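Local coordinates for protein type II restriction enzyme BsoBI (Geobacillus stearothermophilus, PDB 1DC1) that recognises the double-stranded DNA sequence 5'-CYCGRG-3' as a homodimer and cleaves it after the first C, leaving 5'-phosphate ends, at residues F116-L119 with L120-D124; P41-E44 with R45-L49; D67-D70 with A71-Y74; G127-M130 with R131-G135; N96-I99 with E100-E104. All coordinates share one frame; numbering follows the deposited sequence. Where two conformers were deposited one is given.

Overall arrangement
All five contacts join neighbouring turns of single helices, so each closes one helical turn; they follow in series without nesting or crossing. From the N terminus, contact 2 lies on helix 21-53, contact 3 on the short helix 69-75, contact 5 at the end of helix 88-103, and contacts 1 and 4 along helix 110-152, their centres about 17 Å apart. Contact 1 is the meeting point: Tyr118 and Gln122 pack on contacts 2 and 3, and Arg117 on contact 5. Leu49 joins contacts 2 and 3, and Leu98 of contact 5 touches contact 3. Contact 4 carries the long helix on into the DNA minor groove, with Thr129 near Tyr42 of contact 2.

Contact 1: residues F116-L119 with L120-D124. With nucleotides of chain B.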
# COMPACT_ATOMS: atom_id res chain seq x y z
N PHE D 116 22.24 -0.55 14.46
CA PHE D 116 21.74 0.48 13.55
C PHE D 116 21.02 -0.20 12.37
O PHE D 116 19.94 0.25 11.97
CB PHE D 116 22.90 1.34 13.00
CG PHE D 116 23.53 2.28 14.00
CD1 PHE D 116 23.01 2.43 15.30
CD2 PHE D 116 24.63 3.03 13.65
CE1 PHE D 116 23.60 3.31 16.25
CE2 PHE D 116 25.23 3.92 14.58
CZ PHE D 116 24.72 4.06 15.87
N ARG D 117 21.60 -1.27 11.81
CA ARG D 117 20.94 -1.96 10.69
C ARG D 117 19.71 -2.69 11.13
O ARG D 117 18.70 -2.69 10.44
CB ARG D 117 21.91 -2.88 9.98
CG ARG D 117 22.78 -2.03 9.06
CD ARG D 117 24.04 -2.69 8.39
NE ARG D 117 24.61 -1.67 7.49
CZ ARG D 117 24.15 -1.42 6.27
NH1 ARG D 117 23.13 -2.11 5.76
NH2 ARG D 117 24.67 -0.41 5.59
N TYR D 118 19.78 -3.30 12.31
CA TYR D 118 18.64 -4.02 12.85
C TYR D 118 17.43 -3.02 13.01
O TYR D 118 16.30 -3.35 12.64
CB TYR D 118 19.07 -4.66 14.17
CG TYR D 118 17.92 -5.17 14.95
CD1 TYR D 118 17.36 -6.41 14.65
CD2 TYR D 118 17.37 -4.41 16.00
CE1 TYR D 118 16.26 -6.88 15.38
CE2 TYR D 118 16.30 -4.87 16.72
CZ TYR D 118 15.75 -6.09 16.42
OH TYR D 118 14.73 -6.55 17.21
N LEU D 119 17.68 -1.80 13.51
CA LEU D 119 16.64 -0.78 13.72
C LEU D 119 16.13 -0.20 12.39
O LEU D 119 14.94 -0.00 12.19
CB LEU D 119 17.16 0.37 14.61
CG LEU D 119 17.24 0.08 16.13
CD1 LEU D 119 18.22 1.07 16.83
CD2 LEU D 119 15.82 0.17 16.74
N LEU D 120 17.06 0.13 11.51
CA LEU D 120 16.69 0.65 10.23
C LEU D 120 15.69 -0.30 9.53
O LEU D 120 14.69 0.17 8.99
CB LEU D 120 17.93 0.81 9.35
CG LEU D 120 17.64 1.35 7.94
CD1 LEU D 120 17.16 2.81 8.13
CD2 LEU D 120 18.88 1.21 7.00
N PHE D 121 15.97 -1.61 9.48
CA PHE D 121 15.05 -2.54 8.82
C PHE D 121 13.79 -2.81 9.68
O PHE D 121 12.69 -2.95 9.15
CB PHE D 121 15.77 -3.86 8.43
CG PHE D 121 16.88 -3.66 7.39
CD1 PHE D 121 16.69 -2.84 6.29
CD2 PHE D 121 18.12 -4.19 7.59
CE1 PHE D 121 17.73 -2.54 5.42
CE2 PHE D 121 19.16 -3.90 6.74
CZ PHE D 121 18.98 -3.07 5.66
N GLN D 122 13.94 -2.84 11.01
CA GLN D 122 12.79 -3.04 11.91
C GLN D 122 11.80 -1.84 11.78
O GLN D 122 10.63 -1.97 12.07
CB GLN D 122 13.27 -3.18 13.36
CG GLN D 122 13.73 -4.60 13.69
CD GLN D 122 12.56 -5.58 13.87
OE1 GLN D 122 12.47 -6.62 13.21
NE2 GLN D 122 11.66 -5.24 14.77
N GLY D 123 12.28 -0.68 11.35
CA GLY D 123 11.39 0.45 11.18
C GLY D 123 10.31 0.15 10.15
O GLY D 123 9.19 0.65 10.24
N ASP D 124 10.62 -0.67 9.15
CA ASP D 124 9.61 -1.01 8.13
C ASP D 124 8.59 -1.96 8.79
O ASP D 124 7.41 -1.96 8.44
CB ASP D 124 10.28 -1.67 6.92
CG ASP D 124 9.58 -1.37 5.58
OD1 ASP D 124 8.50 -0.76 5.51
OD2 ASP D 124 10.14 -1.76 4.56
P DA B 9 9.04 -6.09 2.44
OP1 DA B 9 10.04 -5.10 1.94
OP2 DA B 9 9.27 -7.53 2.17
O5' DA B 9 8.76 -5.90 4.02
C5' DA B 9 9.18 -4.71 4.77
C4' DA B 9 8.13 -4.34 5.79
O4' DA B 9 7.05 -3.58 5.21
C3' DA B 9 7.44 -5.50 6.49
O3' DA B 9 8.29 -6.08 7.49
C2' DA B 9 6.17 -4.84 7.03
C1' DA B 9 5.85 -3.83 5.94
N9 DA B 9 4.86 -4.35 4.99
C8 DA B 9 5.08 -5.18 3.91
N7 DA B 9 3.99 -5.50 3.26
C5 DA B 9 2.98 -4.83 3.94
C6 DA B 9 1.58 -4.76 3.75
N6 DA B 9 0.92 -5.36 2.76
N1 DA B 9 0.88 -4.02 4.62
C2 DA B 9 1.52 -3.39 5.61
N3 DA B 9 2.80 -3.38 5.90
C4 DA B 9 3.50 -4.12 5.01
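The aromatic ring of Tyr118 receives the CG methylene of Gln122 on one face, a CH-pi contact one turn apart on helix 110-152, with CG 3.8 Å from the ring centroid of Tyr118 and 16° off its normal. Tyr118 holds CG anti to its backbone N (chi1 168°), which tilts the ring toward the next turn. The chain of Gln122 bends at CG, and its amide ends up almost parallel to the ring, the two planes 7° apart. This is the close side of the contact, and Tyr42 and Tyr74 from two other helices pack against Gln122 there. Beneath the side chains, Gln122 N bonds Tyr118 O at 2.9 Å, one of four consecutive i to i+4 bonds.

The other side is looser, although it too is buried. Arg117 NH1 comes only to 4.3 Å from Phe121 CZ, and its charge is spent on Glu113 of its own chain, on the ring of Phe102 and on Ser39 of the second subunit. The carboxylate of Asp124 leads away from residues 116-119 and lies against the sugar of DA9 of chain B, OD2 of Asp124 3.1 Å from C5' of DA9, with a weak, long ion pair to Arg131 of the second subunit. Between the side chains the grip is thus mainly dispersive, added to the backbone bonds of the helix.

Contact 2: residues P41-E44 with R45-L49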
# COMPACT_ATOMS: atom_id res chain seq x y z
N PRO D 41 8.78 -0.90 22.49
CA PRO D 41 9.28 -2.28 22.45
C PRO D 41 10.35 -2.49 21.38
O PRO D 41 11.21 -3.38 21.54
CB PRO D 41 8.04 -3.10 22.15
CG PRO D 41 6.90 -2.26 22.62
CD PRO D 41 7.31 -0.87 22.29
N TYR D 42 10.31 -1.70 20.29
CA TYR D 42 11.32 -1.88 19.22
C TYR D 42 12.68 -1.39 19.69
O TYR D 42 13.70 -2.06 19.47
CB TYR D 42 10.93 -1.14 17.94
CG TYR D 42 9.75 -1.78 17.27
CD1 TYR D 42 8.46 -1.53 17.74
CD2 TYR D 42 9.92 -2.65 16.19
CE1 TYR D 42 7.37 -2.12 17.17
CE2 TYR D 42 8.81 -3.27 15.58
CZ TYR D 42 7.54 -2.98 16.09
OH TYR D 42 6.42 -3.48 15.51
N ILE D 43 12.69 -0.23 20.34
CA ILE D 43 13.94 0.32 20.85
C ILE D 43 14.50 -0.57 21.97
O ILE D 43 15.72 -0.82 22.05
CB ILE D 43 13.76 1.77 21.37
CG1 ILE D 43 13.20 2.67 20.25
CG2 ILE D 43 15.13 2.30 21.95
CD1 ILE D 43 14.09 2.78 18.99
N GLU D 44 13.63 -1.08 22.84
CA GLU D 44 14.10 -1.93 23.93
C GLU D 44 14.65 -3.25 23.37
O GLU D 44 15.66 -3.74 23.89
CB GLU D 44 13.00 -2.19 24.96
CG GLU D 44 13.63 -2.71 26.27
CD GLU D 44 12.63 -3.00 27.38
OE1 GLU D 44 11.41 -2.80 27.17
OE2 GLU D 44 13.07 -3.43 28.48
N ARG D 45 14.02 -3.81 22.32
CA ARG D 45 14.58 -5.04 21.73
C ARG D 45 15.98 -4.75 21.14
O ARG D 45 16.86 -5.61 21.20
CB ARG D 45 13.63 -5.62 20.66
CG ARG D 45 12.42 -6.37 21.27
CD ARG D 45 11.56 -7.08 20.18
NE ARG D 45 10.80 -6.15 19.33
CZ ARG D 45 9.57 -5.72 19.60
NH1 ARG D 45 8.94 -6.15 20.68
NH2 ARG D 45 8.99 -4.85 18.80
N ALA D 46 16.19 -3.55 20.58
CA ALA D 46 17.48 -3.15 20.04
C ALA D 46 18.49 -3.04 21.22
O ALA D 46 19.62 -3.49 21.09
CB ALA D 46 17.37 -1.85 19.26
N ARG D 47 18.07 -2.46 22.36
CA ARG D 47 18.94 -2.36 23.53
C ARG D 47 19.31 -3.78 23.99
O ARG D 47 20.46 -4.05 24.35
CB ARG D 47 18.20 -1.63 24.70
CG ARG D 47 17.90 -0.13 24.53
CD ARG D 47 19.10 0.77 24.76
NE ARG D 47 18.79 2.20 24.62
CZ ARG D 47 19.68 3.20 24.67
NH1 ARG D 47 20.97 2.96 24.86
NH2 ARG D 47 19.29 4.46 24.56
N ALA D 48 18.33 -4.68 24.02
CA ALA D 48 18.57 -6.03 24.45
C ALA D 48 19.49 -6.75 23.49
O ALA D 48 20.37 -7.52 23.92
CB ALA D 48 17.27 -6.76 24.58
N LEU D 49 19.32 -6.51 22.19
CA LEU D 49 20.18 -7.14 21.17
C LEU D 49 21.61 -6.69 21.38
O LEU D 49 22.52 -7.48 21.28
CB LEU D 49 19.76 -6.79 19.72
CG LEU D 49 20.64 -7.27 18.51
CD1 LEU D 49 20.70 -8.82 18.37
CD2 LEU D 49 20.10 -6.63 17.22
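Tyr42 swings its ring to the side of its backbone N (chi1 -69°), and Arg45, one turn on, sends CG back the same way and then bends at chi3 (-70°), which curls its guanidinium over the ring. The two side chains run side by side. NH2 of Arg45 sits 3.3 Å above the plane of the Tyr42 ring, over its centre, almost equally far from all six carbons, and CZ of Arg45 lies 4.5 Å from the ring centroid. The planes are 78° apart, so the guanidinium stands nearly upright on the ring and does not stack flat: a cation-pi contact made through a single nitrogen. This i to i+3 pairing lies on helix 21-53, just where the helix is kinked at Pro41. The carbonyl of Pro41 serves Arg45 twice: its O takes the backbone N of Arg45 at 2.9 Å and also lies 3.4 Å over the centre of one guanidinium face, while Pro41 CB meets NH1 of Arg45 at 3.5 Å. A leucine in place of Tyr42 would probably leave the Arg45 guanidinium without its aromatic seat and more likely to swing into solvent, and would lose the weak hydrogen bond between the ring hydroxyl and OG1 of Thr129. Elsewhere on the turn, Ile43 CG2 is a looser 4.5 Å from CG of Arg47. Arg47 bends at chi2 and spends its charge across the dimer interface, in a salt bridge with Glu113 of the second subunit, whose Leu120 packs on Tyr42 and Ile43.

Contact 3: residues D67-D70 with A71-Y74; sequences DIQD and ALLY. With nucleotides of chain B.
Leu72 is flanked by Ile68 and Gln69 at the start of helix 69-75. CD1 of Ile68 meets CD2 of Leu72 at 4.2 Å, and the Gln69 amide lies alongside Leu72, OE1 of Gln69 3.4 Å from CD1 of Leu72. Ile68 places CG1 between its backbone N and carbonyl carbon (chi1 67°), which directs CD1 to Leu72. Beneath these side chains, Leu72 N bonds Ile68 O at 2.9 Å, nearly in line with the carbonyl, and Leu73 and Tyr74 follow with their own i to i+4 bonds.

Further out, Gln69 is fixed by NE2, which donates to the carbonyls of Leu65 and Leu62 in the preceding loop. Leu49 of helix 21-53 closes over Ile68 and Ala71, while Leu72 packs on Ile95 and Leu114 of two other helices. At the start of the turn a water stands in for the missing i to i+4 bond, taking Ala71 N at 2.9 Å and donating to Asp67 O. Past the turn, Tyr74 lies on Phe121 and Gln122 and reaches the DNA: its OH donates to OP1 of DG10 of chain B at 2.5 Å, with that oxygen in the plane of the ring, at its edge.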
# COMPACT_ATOMS: atom_id res chain seq x y z
N ASP D 67 20.89 -17.13 20.23
CA ASP D 67 19.79 -16.25 20.66
C ASP D 67 19.53 -15.01 19.79
O ASP D 67 18.45 -14.42 19.84
CB ASP D 67 20.04 -15.87 22.13
CG ASP D 67 21.58 -15.60 22.45
OD1 ASP D 67 22.45 -16.52 22.25
OD2 ASP D 67 21.93 -14.49 22.90
N ILE D 68 20.52 -14.62 18.99
CA ILE D 68 20.43 -13.46 18.14
C ILE D 68 20.38 -13.76 16.63
O ILE D 68 20.38 -12.82 15.81
CB ILE D 68 21.64 -12.54 18.39
CG1 ILE D 68 22.90 -13.22 17.91
CG2 ILE D 68 21.76 -12.17 19.88
CD1 ILE D 68 24.09 -12.26 17.94
N GLN D 69 20.33 -15.02 16.24
CA GLN D 69 20.31 -15.32 14.80
C GLN D 69 19.13 -14.73 14.02
O GLN D 69 19.30 -14.32 12.87
CB GLN D 69 20.43 -16.82 14.52
CG GLN D 69 21.74 -17.48 15.06
CD GLN D 69 23.01 -16.72 14.69
OE1 GLN D 69 23.40 -16.66 13.50
NE2 GLN D 69 23.65 -16.10 15.70
N ASP D 70 17.94 -14.67 14.60
CA ASP D 70 16.81 -14.10 13.88
C ASP D 70 17.02 -12.61 13.68
O ASP D 70 16.74 -12.08 12.60
CB ASP D 70 15.53 -14.41 14.64
CG ASP D 70 15.24 -15.92 14.68
OD1 ASP D 70 15.30 -16.59 13.63
OD2 ASP D 70 14.98 -16.45 15.76
N ALA D 71 17.54 -11.95 14.71
CA ALA D 71 17.86 -10.51 14.67
C ALA D 71 18.93 -10.28 13.58
O ALA D 71 18.86 -9.32 12.80
CB ALA D 71 18.38 -10.05 16.03
N LEU D 72 19.95 -11.16 13.52
CA LEU D 72 20.99 -11.06 12.50
C LEU D 72 20.37 -11.19 11.09
O LEU D 72 20.73 -10.42 10.18
CB LEU D 72 22.08 -12.15 12.63
CG LEU D 72 23.03 -12.22 13.81
CD1 LEU D 72 24.09 -13.32 13.50
CD2 LEU D 72 23.70 -10.88 14.03
N LEU D 73 19.45 -12.14 10.92
CA LEU D 73 18.81 -12.30 9.62
C LEU D 73 18.03 -11.02 9.31
O LEU D 73 18.12 -10.51 8.18
CB LEU D 73 17.85 -13.49 9.57
CG LEU D 73 17.05 -13.75 8.26
CD1 LEU D 73 18.01 -14.01 7.06
CD2 LEU D 73 16.11 -14.94 8.49
N TYR D 74 17.31 -10.48 10.29
CA TYR D 74 16.57 -9.27 10.02
C TYR D 74 17.48 -8.10 9.66
O TYR D 74 17.21 -7.38 8.68
CB TYR D 74 15.68 -8.90 11.22
CG TYR D 74 14.39 -8.19 10.77
CD1 TYR D 74 14.42 -6.84 10.36
CD2 TYR D 74 13.18 -8.90 10.66
CE1 TYR D 74 13.25 -6.20 9.84
CE2 TYR D 74 12.03 -8.27 10.15
CZ TYR D 74 12.10 -6.92 9.75
OH TYR D 74 11.02 -6.31 9.19
P DG B 10 7.83 -7.41 8.24
OP1 DG B 10 9.04 -7.84 9.01
OP2 DG B 10 7.22 -8.34 7.26
O5' DG B 10 6.78 -6.84 9.28
C5' DG B 10 5.72 -7.61 9.80
C4' DG B 10 4.54 -6.71 10.11
O4' DG B 10 4.16 -5.99 8.92
C3' DG B 10 3.32 -7.51 10.50
O3' DG B 10 3.23 -7.56 11.90
C2' DG B 10 2.15 -6.74 9.94
C1' DG B 10 2.75 -6.09 8.71
N9 DG B 10 2.53 -6.83 7.47
C8 DG B 10 3.50 -7.37 6.66
N7 DG B 10 3.02 -7.89 5.57
C5 DG B 10 1.64 -7.70 5.67
C6 DG B 10 0.57 -8.05 4.76
O6 DG B 10 0.64 -8.65 3.68
N1 DG B 10 -0.68 -7.63 5.25
C2 DG B 10 -0.89 -7.04 6.48
N2 DG B 10 -2.19 -6.76 6.81
N3 DG B 10 0.10 -6.74 7.35
C4 DG B 10 1.32 -7.08 6.87
O HOH W 1 17.15 -13.15 17.32

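Contact 4: residues G127-M130 with R131-G135; sequences GGTM and RNIAG. With nucleotides of chain B; nucleotides of chain A.
Gly127 O takes two donors from Arg131: the backbone N at 3.1 Å and, more weakly, the side-chain NH1, with the oxygen at the edge of the guanidinium, in its plane. Gly128 comes next, without a beta carbon, which lets O4' of DG10 of chain B approach to 3.6 Å from its CA. Its carbonyl O receives ND2 of Asn132 at 3.0 Å from above the carbonyl plane, a bond that helps fix the amide rotation. Asn132 then reads the guanine with both ends of that amide: OD1 accepts from N2 of DG10 of chain B at 2.9 Å, and ND2 donates to N3 of the same base, at 169°. At Thr129, CG2 meets CD1 of Ile133 at 3.6 Å, and Met130, bent at chi2 and chi3, lays SD against that same CD1 of Ile133.

Arg131 leaves the helix extended from CG to NE and slides into the groove, with O4' of DG8 of chain A over one face of its guanidinium; NH2 bonds a further sugar. An alanine here is likely to leave that groove without its positive charge and Asp124 of the second subunit without its weak ionic partner. Asn132 reads the guanine edge while Arg131, a DNA-interaction site, fills the groove beside the other strand; together they form a minor-groove part of the tunnel in which BsoBI encloses its DNA.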
# COMPACT_ATOMS: atom_id res chain seq x y z
N GLY D 127 6.30 0.19 10.83
CA GLY D 127 5.41 0.80 9.86
C GLY D 127 4.28 -0.15 9.47
O GLY D 127 3.12 0.27 9.42
N GLY D 128 4.61 -1.43 9.22
CA GLY D 128 3.62 -2.44 8.89
C GLY D 128 2.61 -2.62 10.01
O GLY D 128 1.40 -2.66 9.77
N THR D 129 3.11 -2.71 11.24
CA THR D 129 2.29 -2.87 12.42
C THR D 129 1.32 -1.69 12.57
O THR D 129 0.11 -1.88 12.82
CB THR D 129 3.20 -2.96 13.63
OG1 THR D 129 3.63 -4.33 13.74
CG2 THR D 129 2.51 -2.50 14.90
N MET D 130 1.83 -0.48 12.38
CA MET D 130 1.03 0.75 12.49
C MET D 130 -0.11 0.79 11.45
O MET D 130 -1.21 1.23 11.76
CB MET D 130 1.95 1.96 12.33
CG MET D 130 2.75 2.35 13.58
SD MET D 130 1.67 2.48 15.05
CE MET D 130 0.47 3.66 14.54
N ARG D 131 0.14 0.35 10.22
CA ARG D 131 -0.92 0.34 9.18
C ARG D 131 -2.07 -0.60 9.63
O ARG D 131 -3.22 -0.26 9.49
CB ARG D 131 -0.28 -0.07 7.81
CG ARG D 131 0.70 1.06 7.28
CD ARG D 131 1.53 0.60 6.05
NE ARG D 131 2.28 1.67 5.34
CZ ARG D 131 3.26 2.38 5.90
NH1 ARG D 131 3.61 2.15 7.14
NH2 ARG D 131 3.97 3.22 5.20
N ASN D 132 -1.74 -1.73 10.24
CA ASN D 132 -2.73 -2.67 10.74
C ASN D 132 -3.44 -2.04 11.95
O ASN D 132 -4.66 -2.19 12.09
CB ASN D 132 -2.06 -4.01 11.13
CG ASN D 132 -1.76 -4.90 9.92
OD1 ASN D 132 -2.65 -5.57 9.41
ND2 ASN D 132 -0.53 -4.87 9.44
N ILE D 133 -2.70 -1.34 12.80
CA ILE D 133 -3.31 -0.68 13.96
C ILE D 133 -4.36 0.35 13.53
O ILE D 133 -5.47 0.39 14.07
CB ILE D 133 -2.23 -0.03 14.82
CG1 ILE D 133 -1.53 -1.12 15.65
CG2 ILE D 133 -2.87 1.00 15.71
CD1 ILE D 133 -0.25 -0.69 16.35
N ALA D 134 -4.01 1.18 12.55
CA ALA D 134 -4.92 2.18 12.02
C ALA D 134 -6.21 1.51 11.55
O ALA D 134 -7.30 2.04 11.76
CB ALA D 134 -4.30 2.87 10.88
N GLY D 135 -6.09 0.34 10.91
CA GLY D 135 -7.27 -0.35 10.44
C GLY D 135 -8.18 -0.80 11.58
O GLY D 135 -9.41 -0.62 11.53
P DG B 10 7.83 -7.41 8.24
OP1 DG B 10 9.04 -7.84 9.01
OP2 DG B 10 7.22 -8.34 7.26
O5' DG B 10 6.78 -6.84 9.28
C5' DG B 10 5.72 -7.61 9.80
C4' DG B 10 4.54 -6.71 10.11
O4' DG B 10 4.16 -5.99 8.92
C3' DG B 10 3.32 -7.51 10.50
O3' DG B 10 3.23 -7.56 11.90
C2' DG B 10 2.15 -6.74 9.94
C1' DG B 10 2.75 -6.09 8.71
N9 DG B 10 2.53 -6.83 7.47
C8 DG B 10 3.50 -7.37 6.66
N7 DG B 10 3.02 -7.89 5.57
C5 DG B 10 1.64 -7.70 5.67
C6 DG B 10 0.57 -8.05 4.76
O6 DG B 10 0.64 -8.65 3.68
N1 DG B 10 -0.68 -7.63 5.25
C2 DG B 10 -0.89 -7.04 6.48
N2 DG B 10 -2.19 -6.76 6.81
N3 DG B 10 0.10 -6.74 7.35
C4 DG B 10 1.32 -7.08 6.87
P DC A 7 -7.38 0.41 6.49
OP1 DC A 7 -8.15 1.29 7.40
OP2 DC A 7 -7.91 0.13 5.12
O5' DC A 7 -5.93 1.02 6.29
C5' DC A 7 -5.11 1.38 7.42
C4' DC A 7 -3.78 1.93 6.94
O4' DC A 7 -3.02 0.94 6.17
C3' DC A 7 -3.89 3.19 6.06
O3' DC A 7 -2.86 4.08 6.42
C2' DC A 7 -3.53 2.68 4.68
C1' DC A 7 -2.58 1.53 4.96
N1 DC A 7 -2.59 0.52 3.88
C2 DC A 7 -1.36 0.14 3.28
O2 DC A 7 -0.28 0.48 3.82
N3 DC A 7 -1.39 -0.62 2.15
C4 DC A 7 -2.56 -1.06 1.67
N4 DC A 7 -2.55 -1.79 0.54
C5 DC A 7 -3.81 -0.77 2.33
C6 DC A 7 -3.78 0.01 3.41
P DG A 8 -3.05 5.68 6.34
OP1 DG A 8 -3.56 6.13 7.62
OP2 DG A 8 -3.72 6.09 5.10
O5' DG A 8 -1.54 6.17 6.31
C5' DG A 8 -0.56 5.68 7.29
C4' DG A 8 0.80 5.56 6.63
O4' DG A 8 0.71 4.55 5.60
C3' DG A 8 1.27 6.85 5.94
O3' DG A 8 2.71 6.91 5.94
C2' DG A 8 0.85 6.62 4.50
C1' DG A 8 1.07 5.10 4.35
N9 DG A 8 0.28 4.46 3.29
C8 DG A 8 -1.05 4.70 3.01
N7 DG A 8 -1.48 4.04 1.96
C5 DG A 8 -0.37 3.30 1.53
C6 DG A 8 -0.21 2.41 0.40
O6 DG A 8 -1.04 2.10 -0.45
N1 DG A 8 1.08 1.89 0.32
C2 DG A 8 2.10 2.19 1.19
N2 DG A 8 3.28 1.59 0.98
N3 DG A 8 1.98 3.03 2.23
C4 DG A 8 0.72 3.54 2.34

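Contact 5: residues N96-I99 with E100-E104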
# COMPACT_ATOMS: atom_id res chain seq x y z
N ASN D 96 25.82 -14.02 6.31
CA ASN D 96 27.23 -13.87 5.98
C ASN D 96 27.48 -12.57 5.21
O ASN D 96 28.51 -11.91 5.40
CB ASN D 96 27.73 -15.09 5.18
CG ASN D 96 27.71 -16.37 6.02
OD1 ASN D 96 27.86 -16.33 7.26
ND2 ASN D 96 27.49 -17.51 5.36
N ASN D 97 26.53 -12.18 4.37
CA ASN D 97 26.70 -10.95 3.60
C ASN D 97 26.75 -9.77 4.55
O ASN D 97 27.54 -8.85 4.37
CB ASN D 97 25.55 -10.80 2.62
CG ASN D 97 25.62 -11.82 1.48
OD1 ASN D 97 26.71 -12.38 1.19
ND2 ASN D 97 24.48 -12.08 0.83
N LEU D 98 25.91 -9.82 5.58
CA LEU D 98 25.87 -8.75 6.56
C LEU D 98 27.23 -8.68 7.26
O LEU D 98 27.82 -7.60 7.42
CB LEU D 98 24.73 -9.02 7.57
CG LEU D 98 24.81 -8.14 8.82
CD1 LEU D 98 24.63 -6.66 8.47
CD2 LEU D 98 23.77 -8.63 9.86
N ILE D 99 27.72 -9.84 7.69
CA ILE D 99 29.02 -9.89 8.35
C ILE D 99 30.16 -9.40 7.43
O ILE D 99 30.92 -8.53 7.82
CB ILE D 99 29.33 -11.33 8.90
CG1 ILE D 99 28.44 -11.62 10.11
CG2 ILE D 99 30.81 -11.45 9.32
CD1 ILE D 99 28.46 -13.06 10.52
N GLU D 100 30.23 -9.90 6.20
CA GLU D 100 31.31 -9.52 5.29
C GLU D 100 31.19 -8.16 4.69
O GLU D 100 32.20 -7.50 4.51
CB GLU D 100 31.44 -10.54 4.15
CG GLU D 100 31.65 -11.98 4.66
CD GLU D 100 31.70 -13.01 3.55
OE1 GLU D 100 31.42 -12.63 2.39
OE2 GLU D 100 32.00 -14.20 3.82
N ASN D 101 29.97 -7.73 4.39
CA ASN D 101 29.79 -6.45 3.73
C ASN D 101 29.66 -5.27 4.64
O ASN D 101 29.99 -4.13 4.23
CB ASN D 101 28.56 -6.48 2.82
CG ASN D 101 28.66 -7.53 1.76
OD1 ASN D 101 29.76 -7.81 1.28
ND2 ASN D 101 27.52 -8.14 1.38
N PHE D 102 29.21 -5.50 5.85
CA PHE D 102 29.01 -4.36 6.75
C PHE D 102 29.70 -4.41 8.13
O PHE D 102 30.32 -3.43 8.56
CB PHE D 102 27.49 -4.14 6.93
CG PHE D 102 26.79 -3.89 5.63
CD1 PHE D 102 27.03 -2.71 4.91
CD2 PHE D 102 25.88 -4.80 5.13
CE1 PHE D 102 26.36 -2.45 3.71
CE2 PHE D 102 25.21 -4.53 3.92
CZ PHE D 102 25.44 -3.36 3.22
N LEU D 103 29.63 -5.55 8.79
CA LEU D 103 30.17 -5.62 10.12
C LEU D 103 31.67 -5.64 10.15
O LEU D 103 32.26 -4.91 10.91
CB LEU D 103 29.57 -6.79 10.90
CG LEU D 103 28.01 -6.84 10.96
CD1 LEU D 103 27.54 -7.91 11.94
CD2 LEU D 103 27.43 -5.47 11.34
N GLU D 104 32.30 -6.45 9.32
CA GLU D 104 33.77 -6.45 9.33
C GLU D 104 34.27 -5.07 8.91
O GLU D 104 35.16 -4.51 9.53
CB GLU D 104 34.22 -7.58 8.46
CG GLU D 104 33.52 -8.81 8.91
CD GLU D 104 34.12 -10.09 8.44
OE1 GLU D 104 34.39 -10.19 7.22
OE2 GLU D 104 34.31 -10.98 9.30
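The ring of Phe102 is met obliquely by Leu98, whose CD1 lies 4.0 Å from CD2 of Phe102, the two side chains crossing at about a right angle. Over one face, toward its rim, stands CB of the neighbouring Asn101; Arg117 of helix 110-152 makes a cation-pi contact with the ring, and Thr40 of the second subunit packs on it. The other flat groups are the amides of Asn97 and Asn101, which lie side by side with planes 20° apart. ND2 of Asn101 touches CB of Asn97 at 3.5 Å and also lies near the carbonyl O of Asn97, but at too poor an angle for a hydrogen bond.

Here, toward its end, helix 88-103 widens into a pi-type turn. Leu98 O accepts two successive amides, Phe102 N at 3.0 Å from above the carbonyl plane and Leu103 N at 3.1 Å within it, so the spacing changes from i to i+4 to i to i+5. Leu98 sends CG toward its carbonyl side (chi1 166°), which sets it beside both residues that share its oxygen: its CG comes to 4.1 Å from CG of Leu103. CD1 of Leu103 also meets CG1 of Ile99 at 4.2 Å. Pro59 and Leu62, from the loops, pack on Leu103, and Leu63 on Ile99, while Leu114 of helix 110-152 lies against Leu98.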